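Extracellular ligand-binding receptor (Desulfitobacterium hafniense, PDB 4Q6B) binds leucine and probably serves as the extracellular substrate-binding component of an ABC transporter for amino acids. Local coordinates at residues I75-H81 with Y94-V100; A287-D291 with G323-H328. Residue numbers count along the deposited sequence, not the author numbering.

How the interactions relate
Both interactions are buried in the type I periplasmic-binding-protein fold, their centres about 19 Å apart and their nearest atoms about 5 Å apart without touching. Interaction 1 joins elements of one beta-alpha-beta unit in the five-stranded parallel sheet; interaction 2 fixes a hairpin turn to helix 284-301, much further along the chain. That helix relates the two, because Ile-79 of the strand in interaction 1 packs on its Ala-292, Val-293 and Leu-296. The chemistry differs. In interaction 1 a sheet hydrogen bond, aliphatic packing and one His-Tyr bond are spread along the strand and the loop that follows it, whereas in interaction 2 a single carboxylate, that of Asp-291, collects all three hydrogen bonds.

Interaction 1. Residues I75-H81 with Y94-V100; sequences IQAVIGH and YDQAGLV
This is a buried contact within a beta-alpha-beta unit of the parallel sheet, between strand 75-79 and the C-terminal end of helix 84-97 with the loop leading into strand 101-103. Tyr-94 to Ala-97 are helical. Gly-98, at positive phi (66°), ends the helix in a Schellman motif, with Leu-99 N bonded to Tyr-94 O (3.0 Å) and Gly-98 N to Asp-95 O (3.1 Å); Ala-97 O is a calcium ligand. Leu-99 and Val-100 then extend, and Ala-77 and Val-100 come to 4.9 Å between CA atoms. Val-78 N donates to Val-100 O (2.8 Å), and Val-78 also pairs with Leu-102, so the neighbouring strand of this right-handed beta-alpha-beta crossover is taken up in parallel register. One water bridges Gln-76 O (2.6 Å) and Val-100 N (2.9 Å). Leu-99 (chi1 t, chi2 p) sets CD1 3.4 Å from Ile-75 O and CD2 3.9 Å from Val-78 CG2; Val-78 (t) also places CG1 3.9 Å from Tyr-94 CZ. After a cis Gly-80–His-81 peptide, the His-81 ring (chi1 m) meets Tyr-94 (chi1 m) rim to rim, NE2 to OH 2.9 Å in a hydrogen bond, while its ND1 bonds Asp-55.

Interaction 2. Residues A287-D291 with G323-H328; sequences AAGYD and GVMGMH
Residues 287-291 form one turn of helix 284-301, Asp-291 N bonding Ala-287 O at 2.9 Å. Facing it, Gly-323 and Gly-326 pair both ways (Gly-323 N to Gly-326 O 2.9 Å, Gly-326 N to Gly-323 O 3.3 Å) around Val-324 and Met-325, both near helical phi/psi. CA atoms of Asp-291 and Gly-323 lie 5.8 Å apart, those of Ala-287 and Met-325 6.6 Å. Asp-291 (chi1 -87°) accepts Val-324 N on OD1 (2.8 Å), and Met-325 N (3.0 Å) and His-328 NE2 (2.8 Å) on OD2; His-328 ND1 bonds Asp-336. A CB on Gly-323 would strike Asp-291 OD2. Val-324 puts CG2 3.9 Å from Ala-287 CB and CG1 3.7 Å from Tyr-290 CE1. Selenomethionine Met-325 brings SE 3.9 Å from Ala-288 CB. The arrangement is a carboxylate accepting hydrogen bonds from the amides of a two-residue type I turn of a beta-hairpin, combined with a His-carboxylate hydrogen bond, and it ties hairpin 321-328 to helix 284-301.

Interaction 1. Residues I75-H81 with Y94-V100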
loop_
_atom_site.group_PDB
_atom_site.type_symbol
_atom_site.label_atom_id
_atom_site.label_comp_id
_atom_site.label_asym_id
_atom_site.label_seq_id
_atom_site.Cartn_x
_atom_site.Cartn_y
_atom_site.Cartn_z
ATOM N N ILE A 75 19.631 -1.818 -15.619
ATOM C CA ILE A 75 18.612 -1.516 -14.621
ATOM C C ILE A 75 19.238 -1.487 -13.211
ATOM O O ILE A 75 19.802 -2.514 -12.775
ATOM C CB ILE A 75 17.492 -2.577 -14.697
ATOM C CG1 ILE A 75 16.848 -2.577 -16.106
ATOM C CG2 ILE A 75 16.427 -2.349 -13.651
ATOM C CD1 ILE A 75 15.980 -1.324 -16.386
ATOM N N GLN A 76 19.130 -0.330 -12.525
ATOM C CA GLN A 76 19.832 -0.137 -11.239
ATOM C C GLN A 76 19.007 -0.624 -10.075
ATOM O O GLN A 76 19.562 -0.970 -9.022
ATOM C CB GLN A 76 20.164 1.348 -11.007
ATOM C CG GLN A 76 20.993 2.003 -12.157
ATOM C CD GLN A 76 22.446 1.515 -12.306
ATOM O OE1 GLN A 76 22.996 0.848 -11.417
ATOM N NE2 GLN A 76 23.080 1.865 -13.432
ATOM N N ALA A 77 17.694 -0.637 -10.270
ATOM C CA ALA A 77 16.695 -1.014 -9.257
ATOM C C ALA A 77 15.342 -1.087 -9.969
ATOM O O ALA A 77 15.177 -0.579 -11.092
ATOM C CB ALA A 77 16.636 0.025 -8.129
ATOM N N VAL A 78 14.372 -1.733 -9.321
ATOM C CA VAL A 78 12.990 -1.810 -9.807
ATOM C C VAL A 78 11.986 -1.354 -8.758
ATOM O O VAL A 78 12.075 -1.724 -7.572
ATOM C CB VAL A 78 12.662 -3.282 -10.252
ATOM C CG1 VAL A 78 11.157 -3.487 -10.674
ATOM C CG2 VAL A 78 13.596 -3.656 -11.363
ATOM N N ILE A 79 11.013 -0.560 -9.223
ATOM C CA ILE A 79 9.859 -0.118 -8.421
ATOM C C ILE A 79 8.693 -0.982 -8.878
ATOM O O ILE A 79 8.371 -1.014 -10.060
ATOM C CB ILE A 79 9.510 1.375 -8.674
ATOM C CG1 ILE A 79 10.636 2.226 -8.086
ATOM C CG2 ILE A 79 8.235 1.762 -7.897
ATOM C CD1 ILE A 79 10.505 3.692 -8.407
ATOM N N GLY A 80 8.107 -1.726 -7.949
ATOM C CA GLY A 80 6.963 -2.573 -8.257
ATOM C C GLY A 80 6.968 -3.771 -7.300
ATOM O O GLY A 80 7.770 -3.767 -6.376
ATOM N N HIS A 81 6.053 -4.745 -7.479
ATOM C CA HIS A 81 4.889 -4.621 -8.371
ATOM C C HIS A 81 3.721 -4.105 -7.496
ATOM O O HIS A 81 3.932 -3.728 -6.325
ATOM C CB HIS A 81 4.551 -5.984 -9.007
ATOM C CG HIS A 81 5.626 -6.504 -9.924
ATOM N ND1 HIS A 81 5.358 -6.886 -11.229
ATOM C CD2 HIS A 81 6.960 -6.684 -9.749
ATOM C CE1 HIS A 81 6.475 -7.277 -11.812
ATOM N NE2 HIS A 81 7.464 -7.168 -10.937
ATOM N N TYR A 94 14.051 -11.123 -8.514
ATOM C CA TYR A 94 14.880 -9.961 -8.211
ATOM C C TYR A 94 15.905 -10.289 -7.142
ATOM O O TYR A 94 17.073 -9.933 -7.290
ATOM C CB TYR A 94 13.972 -8.839 -7.742
ATOM C CG TYR A 94 13.001 -8.337 -8.805
ATOM C CD1 TYR A 94 13.459 -7.809 -10.027
ATOM C CD2 TYR A 94 11.628 -8.351 -8.568
ATOM C CE1 TYR A 94 12.570 -7.353 -10.998
ATOM C CE2 TYR A 94 10.737 -7.831 -9.492
ATOM C CZ TYR A 94 11.212 -7.340 -10.710
ATOM O OH TYR A 94 10.296 -6.877 -11.626
ATOM N N ASP A 95 15.499 -11.025 -6.099
ATOM C CA ASP A 95 16.430 -11.315 -5.008
ATOM C C ASP A 95 17.601 -12.188 -5.478
ATOM O O ASP A 95 18.775 -11.946 -5.129
ATOM C CB ASP A 95 15.691 -11.976 -3.844
ATOM C CG ASP A 95 16.533 -12.025 -2.572
ATOM O OD1 ASP A 95 16.864 -10.973 -2.020
ATOM O OD2 ASP A 95 16.858 -13.130 -2.133
ATOM N N GLN A 96 17.295 -13.232 -6.250
ATOM C CA GLN A 96 18.363 -14.093 -6.739
ATOM C C GLN A 96 19.299 -13.341 -7.694
ATOM O O GLN A 96 20.483 -13.693 -7.818
ATOM C CB GLN A 96 17.772 -15.314 -7.467
ATOM C CG GLN A 96 17.397 -16.434 -6.563
ATOM C CD GLN A 96 18.549 -17.428 -6.440
ATOM O OE1 GLN A 96 18.748 -18.297 -7.305
ATOM N NE2 GLN A 96 19.332 -17.286 -5.372
ATOM N N ALA A 97 18.767 -12.360 -8.423
ATOM C CA ALA A 97 19.619 -11.494 -9.282
ATOM C C ALA A 97 20.393 -10.378 -8.554
ATOM O O ALA A 97 21.215 -9.666 -9.164
ATOM C CB ALA A 97 18.793 -10.870 -10.410
ATOM N N GLY A 98 20.115 -10.179 -7.272
ATOM C CA GLY A 98 20.773 -9.109 -6.532
ATOM C C GLY A 98 20.334 -7.767 -7.078
ATOM O O GLY A 98 21.167 -6.894 -7.277
ATOM N N LEU A 99 19.039 -7.627 -7.380
ATOM C CA LEU A 99 18.498 -6.351 -7.847
ATOM C C LEU A 99 17.380 -5.909 -6.921
ATOM O O LEU A 99 16.462 -6.687 -6.654
ATOM C CB LEU A 99 17.949 -6.559 -9.265
ATOM C CG LEU A 99 17.373 -5.354 -10.015
ATOM C CD1 LEU A 99 18.489 -4.317 -10.193
ATOM C CD2 LEU A 99 16.868 -5.858 -11.371
ATOM N N VAL A 100 17.461 -4.669 -6.428
ATOM C CA VAL A 100 16.410 -4.144 -5.557
ATOM C C VAL A 100 15.052 -4.116 -6.225
ATOM O O VAL A 100 14.900 -3.679 -7.371
ATOM C CB VAL A 100 16.764 -2.739 -5.039
ATOM C CG1 VAL A 100 15.495 -1.980 -4.493
ATOM C CG2 VAL A 100 17.818 -2.846 -3.959
HETATM O O HOH W 1 19.626 -2.783 -7.101
#

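Interaction 2. Residues A287-D291 with G323-H328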
loop_
_atom_site.group_PDB
_atom_site.type_symbol
_atom_site.label_atom_id
_atom_site.label_comp_id
_atom_site.label_asym_id
_atom_site.label_seq_id
_atom_site.Cartn_x
_atom_site.Cartn_y
_atom_site.Cartn_z
ATOM N N ALA A 287 1.935 9.482 -4.360
ATOM C CA ALA A 287 2.854 9.803 -3.246
ATOM C C ALA A 287 3.872 8.687 -2.947
ATOM O O ALA A 287 5.059 8.955 -2.738
ATOM C CB ALA A 287 2.034 10.164 -1.969
ATOM N N ALA A 288 3.413 7.445 -2.922
ATOM C CA ALA A 288 4.294 6.283 -2.722
ATOM C C ALA A 288 5.300 6.129 -3.875
ATOM O O ALA A 288 6.483 5.845 -3.650
ATOM C CB ALA A 288 3.441 5.022 -2.548
ATOM N N GLY A 289 4.833 6.323 -5.109
ATOM C CA GLY A 289 5.740 6.327 -6.268
ATOM C C GLY A 289 6.789 7.424 -6.187
ATOM O O GLY A 289 7.981 7.204 -6.492
ATOM N N TYR A 290 6.370 8.633 -5.809
ATOM C CA TYR A 290 7.272 9.755 -5.677
ATOM C C TYR A 290 8.334 9.436 -4.611
ATOM O O TYR A 290 9.559 9.569 -4.867
ATOM C CB TYR A 290 6.458 11.038 -5.363
ATOM C CG TYR A 290 7.307 12.296 -5.267
ATOM C CD1 TYR A 290 7.955 12.644 -4.081
ATOM C CD2 TYR A 290 7.448 13.135 -6.358
ATOM C CE1 TYR A 290 8.711 13.826 -3.985
ATOM C CE2 TYR A 290 8.212 14.287 -6.297
ATOM C CZ TYR A 290 8.853 14.633 -5.103
ATOM O OH TYR A 290 9.604 15.792 -5.055
ATOM N N ASP A 291 7.903 8.996 -3.432
ATOM C CA ASP A 291 8.890 8.704 -2.394
ATOM C C ASP A 291 9.816 7.551 -2.828
ATOM O O ASP A 291 11.035 7.577 -2.466
ATOM C CB ASP A 291 8.237 8.347 -1.047
ATOM C CG ASP A 291 7.927 9.584 -0.195
ATOM O OD1 ASP A 291 8.254 10.739 -0.577
ATOM O OD2 ASP A 291 7.325 9.386 0.880
ATOM N N GLY A 323 10.129 11.626 3.867
ATOM C CA GLY A 323 9.527 11.668 2.541
ATOM C C GLY A 323 8.196 12.409 2.609
ATOM O O GLY A 323 7.816 12.905 3.663
ATOM N N VAL A 324 7.465 12.423 1.495
ATOM C CA VAL A 324 6.175 13.107 1.491
ATOM C C VAL A 324 5.129 12.338 2.269
ATOM O O VAL A 324 4.146 12.908 2.738
ATOM C CB VAL A 324 5.678 13.361 0.046
ATOM C CG1 VAL A 324 6.794 14.017 -0.771
ATOM C CG2 VAL A 324 5.168 12.070 -0.621
HETATM N N MSE A 325 5.358 11.035 2.420
HETATM C CA MSE A 325 4.397 10.195 3.163
HETATM C C MSE A 325 4.603 10.314 4.680
HETATM O O MSE A 325 3.741 9.893 5.459
HETATM C CB MSE A 325 4.592 8.750 2.748
HETATM C CG MSE A 325 4.117 8.495 1.349
HETATM SE SE MSE A 325 4.513 6.629 0.891
HETATM C CE MSE A 325 3.676 5.740 2.457
ATOM N N GLY A 326 5.752 10.835 5.095
ATOM C CA GLY A 326 6.162 10.760 6.499
ATOM C C GLY A 326 7.576 10.158 6.635
ATOM O O GLY A 326 8.384 10.174 5.688
HETATM N N MSE A 327 7.878 9.609 7.805
HETATM C CA MSE A 327 9.205 9.067 7.979
HETATM C C MSE A 327 9.278 7.608 7.604
HETATM O O MSE A 327 8.486 6.787 8.095
HETATM C CB MSE A 327 9.737 9.294 9.387
HETATM C CG MSE A 327 11.155 8.804 9.499
HETATM SE SE MSE A 327 11.200 7.018 10.248
HETATM C CE MSE A 327 11.465 7.602 12.071
ATOM N N HIS A 328 10.225 7.305 6.718
ATOM C CA HIS A 328 10.461 5.947 6.221
ATOM C C HIS A 328 11.638 5.337 6.963
ATOM O O HIS A 328 12.567 6.036 7.314
ATOM C CB HIS A 328 10.814 5.992 4.727
ATOM C CG HIS A 328 9.656 6.353 3.828
ATOM N ND1 HIS A 328 8.745 5.421 3.358
ATOM C CD2 HIS A 328 9.279 7.542 3.293
ATOM C CE1 HIS A 328 7.859 6.023 2.578
ATOM N NE2 HIS A 328 8.162 7.309 2.525
#